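Local coordinates for protein Non-ribosomal peptide synthetase (Streptomyces halstedii, PDB 3WV4) that belongs to the non-ribosomal peptide synthetases and carries a domain of the AMP-binding enzyme family, a member of the ANL clan, at residues Thr370-Leu375 and Gly388-Thr393; Phe122-Pro127 and Val197-Ser202; Glu96-Gln101 and Arg118-Val123. All blocks are in the same frame, centred on the assembly; numbering follows the deposited sequence.

Contact 1: residues Thr370-Leu375 and Gly388-Thr393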
loop_
_atom_site.group_PDB
_atom_site.type_symbol
_atom_site.label_atom_id
_atom_site.label_comp_id
_atom_site.label_asym_id
_atom_site.label_seq_id
_atom_site.Cartn_x
_atom_site.Cartn_y
_atom_site.Cartn_z
ATOM N N THR A 370 -10.477 11.624 10.327
ATOM C CA THR A 370 -10.064 12.541 9.257
ATOM C C THR A 370 -11.268 13.395 8.960
ATOM O O THR A 370 -12.320 13.094 9.462
ATOM C CB THR A 370 -9.621 11.773 7.985
ATOM O OG1 THR A 370 -10.752 11.184 7.358
ATOM C CG2 THR A 370 -8.690 10.649 8.362
ATOM N N THR A 371 -11.118 14.462 8.190
ATOM C CA THR A 371 -12.250 15.330 7.839
ATOM C C THR A 371 -12.268 15.570 6.347
ATOM O O THR A 371 -11.227 15.862 5.770
ATOM C CB THR A 371 -12.102 16.697 8.562
ATOM O OG1 THR A 371 -12.308 16.482 9.970
ATOM C CG2 THR A 371 -13.123 17.674 8.098
ATOM N N ILE A 372 -13.444 15.435 5.728
ATOM C CA ILE A 372 -13.624 15.822 4.365
ATOM C C ILE A 372 -14.421 17.145 4.368
ATOM O O ILE A 372 -15.506 17.200 4.951
ATOM C CB ILE A 372 -14.494 14.799 3.582
ATOM C CG1 ILE A 372 -13.886 13.401 3.459
ATOM C CG2 ILE A 372 -14.838 15.340 2.220
ATOM C CD1 ILE A 372 -12.406 13.490 3.453
ATOM N N GLU A 373 -13.926 18.188 3.713
ATOM C CA GLU A 373 -14.763 19.394 3.514
ATOM C C GLU A 373 -14.833 19.744 2.061
ATOM O O GLU A 373 -13.837 19.616 1.316
ATOM C CB GLU A 373 -14.206 20.593 4.252
ATOM C CG GLU A 373 -14.198 20.482 5.755
ATOM C CD GLU A 373 -13.046 21.252 6.337
ATOM O OE1 GLU A 373 -11.883 21.009 5.897
ATOM O OE2 GLU A 373 -13.289 22.118 7.190
ATOM N N ILE A 374 -16.004 20.233 1.673
ATOM C CA ILE A 374 -16.242 20.662 0.309
ATOM C C ILE A 374 -16.080 22.202 0.267
ATOM O O ILE A 374 -16.802 22.897 0.962
ATOM C CB ILE A 374 -17.654 20.275 -0.105
ATOM C CG1 ILE A 374 -17.934 18.781 0.088
ATOM C CG2 ILE A 374 -17.908 20.615 -1.560
ATOM C CD1 ILE A 374 -17.003 17.859 -0.660
ATOM N N LEU A 375 -15.124 22.718 -0.511
ATOM C CA LEU A 375 -14.855 24.173 -0.583
ATOM C C LEU A 375 -15.333 24.842 -1.885
ATOM O O LEU A 375 -15.312 24.193 -2.935
ATOM C CB LEU A 375 -13.360 24.398 -0.446
ATOM C CG LEU A 375 -12.769 23.929 0.892
ATOM C CD1 LEU A 375 -11.361 24.475 1.110
ATOM C CD2 LEU A 375 -13.673 24.299 2.065
ATOM N N GLY A 388 -18.484 21.161 -4.878
ATOM C CA GLY A 388 -17.242 21.923 -4.673
ATOM C C GLY A 388 -16.038 21.025 -4.711
ATOM O O GLY A 388 -16.144 19.839 -4.992
ATOM N N GLU A 389 -14.880 21.598 -4.433
ATOM C CA GLU A 389 -13.677 20.823 -4.395
ATOM C C GLU A 389 -13.609 19.958 -3.133
ATOM O O GLU A 389 -13.669 20.443 -1.997
ATOM C CB GLU A 389 -12.435 21.676 -4.462
ATOM C CG GLU A 389 -11.253 20.792 -4.687
ATOM C CD GLU A 389 -9.954 21.547 -4.782
ATOM O OE1 GLU A 389 -9.970 22.759 -4.415
ATOM O OE2 GLU A 389 -8.933 20.889 -5.158
ATOM N N ILE A 390 -13.426 18.671 -3.362
ATOM C CA ILE A 390 -13.216 17.728 -2.248
ATOM C C ILE A 390 -11.877 18.044 -1.621
ATOM O O ILE A 390 -10.832 17.983 -2.290
ATOM C CB ILE A 390 -13.281 16.272 -2.741
ATOM C CG1 ILE A 390 -14.716 15.959 -3.190
ATOM C CG2 ILE A 390 -12.859 15.292 -1.650
ATOM C CD1 ILE A 390 -14.755 14.807 -4.155
ATOM N N THR A 391 -11.912 18.373 -0.339
ATOM C CA THR A 391 -10.663 18.641 0.363
ATOM C C THR A 391 -10.652 17.750 1.591
ATOM O O THR A 391 -11.702 17.291 2.016
ATOM C CB THR A 391 -10.410 20.114 0.743
ATOM O OG1 THR A 391 -11.186 20.476 1.900
ATOM C CG2 THR A 391 -10.726 21.024 -0.427
ATOM N N VAL A 392 -9.451 17.536 2.135
ATOM C CA VAL A 392 -9.202 16.564 3.172
ATOM C C VAL A 392 -8.215 17.082 4.201
ATOM O O VAL A 392 -7.182 17.669 3.860
ATOM C CB VAL A 392 -8.581 15.323 2.542
ATOM C CG1 VAL A 392 -8.185 14.319 3.595
ATOM C CG2 VAL A 392 -9.552 14.721 1.534
ATOM N N THR A 393 -8.490 16.792 5.447
ATOM C CA THR A 393 -7.602 17.148 6.528
ATOM C C THR A 393 -7.413 15.958 7.490
ATOM O O THR A 393 -8.343 15.244 7.777
ATOM C CB THR A 393 -8.233 18.376 7.227
ATOM O OG1 THR A 393 -8.131 19.492 6.334
ATOM C CG2 THR A 393 -7.525 18.692 8.488
#

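Contact 2: residues Phe122-Pro127 and Val197-Ser202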
loop_
_atom_site.group_PDB
_atom_site.type_symbol
_atom_site.label_atom_id
_atom_site.label_comp_id
_atom_site.label_asym_id
_atom_site.label_seq_id
_atom_site.Cartn_x
_atom_site.Cartn_y
_atom_site.Cartn_z
ATOM N N PHE A 122 12.221 3.665 1.411
ATOM C CA PHE A 122 11.866 2.678 0.416
ATOM C C PHE A 122 11.189 3.366 -0.764
ATOM O O PHE A 122 10.187 4.091 -0.573
ATOM C CB PHE A 122 10.884 1.744 1.093
ATOM C CG PHE A 122 10.491 0.528 0.301
ATOM C CD1 PHE A 122 11.407 -0.482 0.045
ATOM C CD2 PHE A 122 9.167 0.343 -0.106
ATOM C CE1 PHE A 122 11.034 -1.627 -0.621
ATOM C CE2 PHE A 122 8.785 -0.795 -0.805
ATOM C CZ PHE A 122 9.741 -1.784 -1.069
ATOM N N VAL A 123 11.724 3.127 -1.967
ATOM C CA VAL A 123 11.226 3.722 -3.235
ATOM C C VAL A 123 10.952 2.597 -4.213
ATOM O O VAL A 123 11.806 2.222 -4.984
ATOM C CB VAL A 123 12.250 4.672 -3.862
ATOM C CG1 VAL A 123 11.613 5.501 -4.987
ATOM C CG2 VAL A 123 12.821 5.614 -2.830
ATOM N N PRO A 124 9.768 1.995 -4.131
ATOM C CA PRO A 124 9.439 0.855 -4.965
ATOM C C PRO A 124 9.031 1.253 -6.385
ATOM O O PRO A 124 8.293 2.247 -6.542
ATOM C CB PRO A 124 8.234 0.259 -4.256
ATOM C CG PRO A 124 7.561 1.433 -3.601
ATOM C CD PRO A 124 8.644 2.409 -3.264
ATOM N N LEU A 125 9.500 0.480 -7.378
ATOM C CA LEU A 125 9.176 0.677 -8.818
ATOM C C LEU A 125 8.601 -0.601 -9.431
ATOM O O LEU A 125 9.011 -1.719 -9.065
ATOM C CB LEU A 125 10.423 1.085 -9.605
ATOM C CG LEU A 125 10.827 2.558 -9.647
ATOM C CD1 LEU A 125 10.442 3.351 -8.425
ATOM C CD2 LEU A 125 12.298 2.787 -9.959
ATOM N N ASN A 126 7.660 -0.430 -10.370
ATOM C CA ASN A 126 7.053 -1.554 -11.107
ATOM C C ASN A 126 8.027 -2.117 -12.131
ATOM O O ASN A 126 8.798 -1.379 -12.727
ATOM C CB ASN A 126 5.719 -1.201 -11.807
ATOM C CG ASN A 126 5.370 0.274 -11.693
ATOM O OD1 ASN A 126 5.204 0.754 -10.582
ATOM N ND2 ASN A 126 5.246 0.994 -12.822
ATOM N N PRO A 127 8.022 -3.439 -12.288
ATOM C CA PRO A 127 8.854 -3.987 -13.333
ATOM C C PRO A 127 8.264 -3.473 -14.639
ATOM O O PRO A 127 7.142 -2.973 -14.630
ATOM C CB PRO A 127 8.687 -5.492 -13.150
ATOM C CG PRO A 127 8.453 -5.665 -11.661
ATOM C CD PRO A 127 7.658 -4.446 -11.264
ATOM N N VAL A 197 8.456 5.982 2.880
ATOM C CA VAL A 197 8.226 5.580 1.493
ATOM C C VAL A 197 8.091 6.769 0.577
ATOM O O VAL A 197 7.553 7.817 0.992
ATOM C CB VAL A 197 6.921 4.754 1.399
ATOM C CG1 VAL A 197 6.650 4.177 0.041
ATOM C CG2 VAL A 197 6.855 3.618 2.416
ATOM N N LEU A 198 8.619 6.639 -0.657
ATOM C CA LEU A 198 8.282 7.540 -1.757
ATOM C C LEU A 198 7.470 6.783 -2.742
ATOM O O LEU A 198 7.888 5.738 -3.234
ATOM C CB LEU A 198 9.520 8.085 -2.517
ATOM C CG LEU A 198 10.575 8.882 -1.740
ATOM C CD1 LEU A 198 11.554 9.530 -2.712
ATOM C CD2 LEU A 198 9.954 9.954 -0.828
ATOM N N ILE A 199 6.306 7.297 -3.048
ATOM C CA ILE A 199 5.449 6.616 -3.999
ATOM C C ILE A 199 5.369 7.441 -5.243
ATOM O O ILE A 199 4.732 8.503 -5.229
ATOM C CB ILE A 199 4.032 6.477 -3.478
ATOM C CG1 ILE A 199 3.973 5.605 -2.233
ATOM C CG2 ILE A 199 3.123 5.909 -4.563
ATOM C CD1 ILE A 199 4.215 4.128 -2.532
ATOM N N TYR A 200 5.970 6.962 -6.334
ATOM C CA TYR A 200 5.944 7.723 -7.579
ATOM C C TYR A 200 4.588 7.572 -8.225
ATOM O O TYR A 200 4.185 6.474 -8.520
ATOM C CB TYR A 200 7.119 7.303 -8.488
ATOM C CG TYR A 200 8.341 8.087 -8.122
ATOM C CD1 TYR A 200 8.567 9.338 -8.670
ATOM C CD2 TYR A 200 9.246 7.630 -7.163
ATOM C CE1 TYR A 200 9.689 10.087 -8.310
ATOM C CE2 TYR A 200 10.343 8.375 -6.795
ATOM C CZ TYR A 200 10.576 9.603 -7.389
ATOM O OH TYR A 200 11.644 10.376 -7.016
ATOM N N THR A 201 3.876 8.671 -8.420
ATOM C CA THR A 201 2.563 8.678 -9.133
ATOM C C THR A 201 2.644 9.137 -10.633
ATOM O O THR A 201 1.744 8.911 -11.427
ATOM C CB THR A 201 1.608 9.659 -8.431
ATOM O OG1 THR A 201 2.230 10.955 -8.384
ATOM C CG2 THR A 201 1.352 9.187 -7.010
ATOM N N SER A 202 3.754 9.726 -11.029
ATOM C CA SER A 202 3.892 10.218 -12.416
ATOM C C SER A 202 4.122 9.115 -13.465
ATOM O O SER A 202 4.897 8.204 -13.297
ATOM C CB SER A 202 5.042 11.171 -12.454
ATOM O OG SER A 202 6.147 10.635 -11.786
HETATM O O HOH W 1 7.617 4.704 -5.861
#

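Contact 3: residues Glu96-Gln101 and Arg118-Val123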
loop_
_atom_site.group_PDB
_atom_site.type_symbol
_atom_site.label_atom_id
_atom_site.label_comp_id
_atom_site.label_asym_id
_atom_site.label_seq_id
_atom_site.Cartn_x
_atom_site.Cartn_y
_atom_site.Cartn_z
ATOM N N GLU A 96 18.317 8.298 3.820
ATOM C CA GLU A 96 18.766 8.037 2.445
ATOM C C GLU A 96 17.779 7.099 1.797
ATOM O O GLU A 96 17.088 6.343 2.498
ATOM C CB GLU A 96 20.190 7.466 2.433
ATOM C CG GLU A 96 21.218 8.445 3.031
ATOM C CD GLU A 96 22.666 8.051 2.750
ATOM O OE1 GLU A 96 23.051 6.885 3.033
ATOM O OE2 GLU A 96 23.416 8.913 2.230
ATOM N N ARG A 97 17.713 7.147 0.466
ATOM C CA ARG A 97 16.762 6.359 -0.283
ATOM C C ARG A 97 17.402 5.104 -0.863
ATOM O O ARG A 97 18.602 5.093 -1.195
ATOM C CB ARG A 97 16.140 7.160 -1.447
ATOM C CG ARG A 97 15.061 8.195 -1.107
ATOM C CD ARG A 97 15.605 9.408 -0.380
ATOM N NE ARG A 97 16.673 10.066 -1.150
ATOM C CZ ARG A 97 17.624 10.819 -0.623
ATOM N NH1 ARG A 97 17.634 11.054 0.665
ATOM N NH2 ARG A 97 18.550 11.370 -1.406
ATOM N N ILE A 98 16.575 4.063 -1.018
ATOM C CA ILE A 98 16.903 2.930 -1.860
ATOM C C ILE A 98 15.753 2.702 -2.822
ATOM O O ILE A 98 14.594 2.759 -2.436
ATOM C CB ILE A 98 17.209 1.656 -1.072
ATOM C CG1 ILE A 98 15.986 1.119 -0.324
ATOM C CG2 ILE A 98 18.330 1.931 -0.087
ATOM C CD1 ILE A 98 16.275 -0.191 0.394
ATOM N N VAL A 99 16.099 2.490 -4.077
ATOM C CA VAL A 99 15.147 2.149 -5.082
ATOM C C VAL A 99 15.115 0.657 -5.310
ATOM O O VAL A 99 16.170 0.012 -5.447
ATOM C CB VAL A 99 15.518 2.791 -6.435
ATOM C CG1 VAL A 99 14.699 2.159 -7.539
ATOM C CG2 VAL A 99 15.224 4.279 -6.398
ATOM N N VAL A 100 13.907 0.125 -5.407
ATOM C CA VAL A 100 13.679 -1.281 -5.332
ATOM C C VAL A 100 12.698 -1.615 -6.425
ATOM O O VAL A 100 11.592 -1.038 -6.461
ATOM C CB VAL A 100 13.064 -1.640 -3.955
ATOM C CG1 VAL A 100 12.800 -3.116 -3.876
ATOM C CG2 VAL A 100 13.992 -1.211 -2.832
ATOM N N GLN A 101 13.107 -2.511 -7.319
ATOM C CA GLN A 101 12.270 -2.954 -8.435
ATOM C C GLN A 101 12.157 -4.444 -8.409
ATOM O O GLN A 101 12.968 -5.166 -8.996
ATOM C CB GLN A 101 12.861 -2.534 -9.776
ATOM C CG GLN A 101 11.908 -2.778 -10.939
ATOM C CD GLN A 101 12.487 -2.373 -12.276
ATOM O OE1 GLN A 101 13.615 -2.735 -12.591
ATOM N NE2 GLN A 101 11.715 -1.663 -13.081
ATOM N N ARG A 118 15.733 1.079 9.841
ATOM C CA ARG A 118 16.920 1.919 9.809
ATOM C C ARG A 118 16.636 3.333 9.416
ATOM O O ARG A 118 17.555 4.082 9.125
ATOM C CB ARG A 118 17.998 1.296 8.883
ATOM C CG ARG A 118 18.555 0.005 9.463
ATOM C CD ARG A 118 19.338 0.295 10.753
ATOM N NE ARG A 118 19.839 -0.905 11.443
ATOM C CZ ARG A 118 19.285 -1.464 12.515
ATOM N NH1 ARG A 118 18.149 -1.007 13.033
ATOM N NH2 ARG A 118 19.850 -2.532 13.048
ATOM N N GLY A 119 15.368 3.711 9.353
ATOM C CA GLY A 119 15.004 5.036 8.833
ATOM C C GLY A 119 15.383 5.260 7.401
ATOM O O GLY A 119 15.452 6.400 6.941
ATOM N N VAL A 120 15.628 4.193 6.663
ATOM C CA VAL A 120 15.958 4.315 5.224
ATOM C C VAL A 120 14.630 4.370 4.459
ATOM O O VAL A 120 13.612 3.751 4.837
ATOM C CB VAL A 120 16.848 3.109 4.802
ATOM C CG1 VAL A 120 17.020 2.943 3.300
ATOM C CG2 VAL A 120 18.188 3.251 5.458
ATOM N N VAL A 121 14.642 5.111 3.371
ATOM C CA VAL A 121 13.464 5.350 2.587
ATOM C C VAL A 121 13.326 4.398 1.415
ATOM O O VAL A 121 14.152 4.396 0.513
ATOM C CB VAL A 121 13.435 6.801 2.076
ATOM C CG1 VAL A 121 12.079 7.086 1.439
ATOM C CG2 VAL A 121 13.675 7.744 3.243
ATOM N N PHE A 122 12.221 3.665 1.411
ATOM C CA PHE A 122 11.866 2.678 0.416
ATOM C C PHE A 122 11.189 3.366 -0.764
ATOM O O PHE A 122 10.187 4.091 -0.573
ATOM C CB PHE A 122 10.884 1.744 1.093
ATOM C CG PHE A 122 10.491 0.528 0.301
ATOM C CD1 PHE A 122 11.407 -0.482 0.045
ATOM C CD2 PHE A 122 9.167 0.343 -0.106
ATOM C CE1 PHE A 122 11.034 -1.627 -0.621
ATOM C CE2 PHE A 122 8.785 -0.795 -0.805
ATOM C CZ PHE A 122 9.741 -1.784 -1.069
ATOM N N VAL A 123 11.724 3.127 -1.967
ATOM C CA VAL A 123 11.226 3.722 -3.235
ATOM C C VAL A 123 10.952 2.597 -4.213
ATOM O O VAL A 123 11.806 2.222 -4.984
ATOM C CB VAL A 123 12.250 4.672 -3.862
ATOM C CG1 VAL A 123 11.613 5.501 -4.987
ATOM C CG2 VAL A 123 12.821 5.614 -2.830
#

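Contact 1: residues Thr370-Leu375 and Gly388-Thr393
Thr-391 takes hold of Glu-373 with both its main chain and its hydroxyl, midway along an antiparallel beta hairpin made of strands 371-375 and 388-393. The twelve residues joining the two strands contain neither helix nor strand, and strand 388-393 also pairs with strands 422-425 and 427-431, so the hairpin is built into a larger mixed sheet. The Thr-391 hydroxyl sits between its own backbone N and carbonyl carbon (chi1 78°), which turns it to the neighbouring strand: OG1 donates to Glu-373 O at 2.8 Å. Thr-391 N donates to that same Glu-373 O, also at 2.8 Å, and one carbonyl oxygen is thus gripped twice by a single residue. The hydroxyl arrives 36° above the carbonyl plane, the amide tilted by only 20°.

The Thr-391 methyl faces another neighbour. The Thr-391 side chain lies nearly perpendicular to that of Leu-375, with CG2 of Thr-391 3.8 Å from CG of Leu-375. Glu-373, bent at chi2, slants over Thr-391 and Thr-393 on this same face, and its OE1 goes on to a salt bridge with Arg-422. At the start of strand 371-375, Thr-371 N donates to Thr-393 O at 2.9 Å.

On the other face the pairs are non-hydrogen-bonded and greasy. Ile-372 and Val-392 run abreast, CD1 of Ile-372 3.7 Å from CG2 of Val-392. Ile-374 and Ile-390 repeat this alignment, with CD1 of Ile-374 3.9 Å from CG1 of Ile-390, and Ile-390 packs onward against Leu-437 and Phe-439. Packing is tightest at the glycine, where CG2 of Ile-374 presses to 3.4 Å from CA of Gly-388.

Contact 2: residues Phe122-Pro127 and Val197-Ser202
Val-123 reaches Leu-198 and Tyr-200 with its two methyls. From CB, the CG2 branch lies along Leu-198, the two side chains directed alike, with CG2 of Val-123 4.1 Å from CG of Leu-198. The other branch, CG1, is anti to the backbone N (chi1 -168°) and reaches chiefly to Tyr-200, meeting the ring at its edge, in the ring plane, with CG1 of Val-123 3.6 Å from CE2 of Tyr-200. Beyond that edge the phenol OH is hydrogen-bonded to Asp-140.

Here an outer strand of a parallel sheet, 121-124, meets strand 195-200, which forms a two-stranded antiparallel sheet with 210-214. The two run roughly parallel, and residues 122-127 and 197-202 share a single bridge, at Phe-122 and Val-197: Leu-198 N donates to Phe-122 O at 3.0 Å. Past Tyr-200 the chain enters a Thr/Ser/Gly-rich loop consistent with the A3 motif of adenylation domains.

Where the backbones part, a water takes over. It donates to Pro-124 O at 2.6 Å and to Leu-198 O at 2.8 Å, and accepts from Tyr-200 N at 2.8 Å. Close by, the Pro-124 ring rests its CD 3.4 Å from Leu-198 O.

Contact 3: residues Glu96-Gln101 and Arg118-Val123
Glu-96 meets Val-120 and Val-121 through its carbonyl. Val-121 N donates to Glu-96 O at 2.9 Å in a nearly straight bond (178° at the hydrogen), while CG1 of Val-120 touches that same Glu-96 O at 3.5 Å. The carboxylate leads away to a salt bridge with Arg-144 and a bond from the backbone N of Ala-93.

Arg-97 lies alongside Val-121 and Val-123, its CG 3.8 Å from Val-121 CB. Bends at chi2 and chi3 then carry the guanidinium off to carbonyls of Gly-95 and Ala-141.

Ile-98 faces the other way. Its N donates to Val-121 O at 2.9 Å and its O accepts from Val-123 N, the regular alternation of parallel strands. These two strands, 97-101 and 121-124, are neighbours in a beta-alpha-beta unit whose helix, 106-116, packs on the Ile-98 side through Val-111. Gly-119, with positive phi, closes that helix in a Schellman motif before the second strand of the unit begins. CG2 of Ile-98 sits 3.8 Å from Val-120 CG1, one side chain set crosswise to the other.

Val-99 returns to the Arg-97 face and meets Val-123 at a slant, its CG2 3.9 Å from Val-123 CB. Val-100 N donates to Val-123 O at 3.0 Å, from 36° above the carbonyl plane. Phe-122, its CG anti to the backbone N (chi1 -173°), brings its ring end close to Val-100, whose CG2 comes 3.7 Å from ring atom CE1; the ring also meets that of Phe-112.

How the contacts relate
Contacts 2 and 3 share one strand. Strand 121-124, with Phe-122 and Val-123 common to both, pairs with 97-101 in contact 3 and bridges to 195-200 in contact 2, so it ties the parallel sheet to the strand leading into the probable A3 loop. Their centres are 10 Å apart, and they touch directly: Leu-125 N is within probable hydrogen-bonding distance of Val-100 O. Along the chain contact 3 opens first, contact 2 begins on the strand where contact 3 ends, and contact 1 follows. Contact 1 belongs to a different, mixed sheet; its centre is about 26 Å from that of contact 2 and 32 Å from that of contact 3, without touching either.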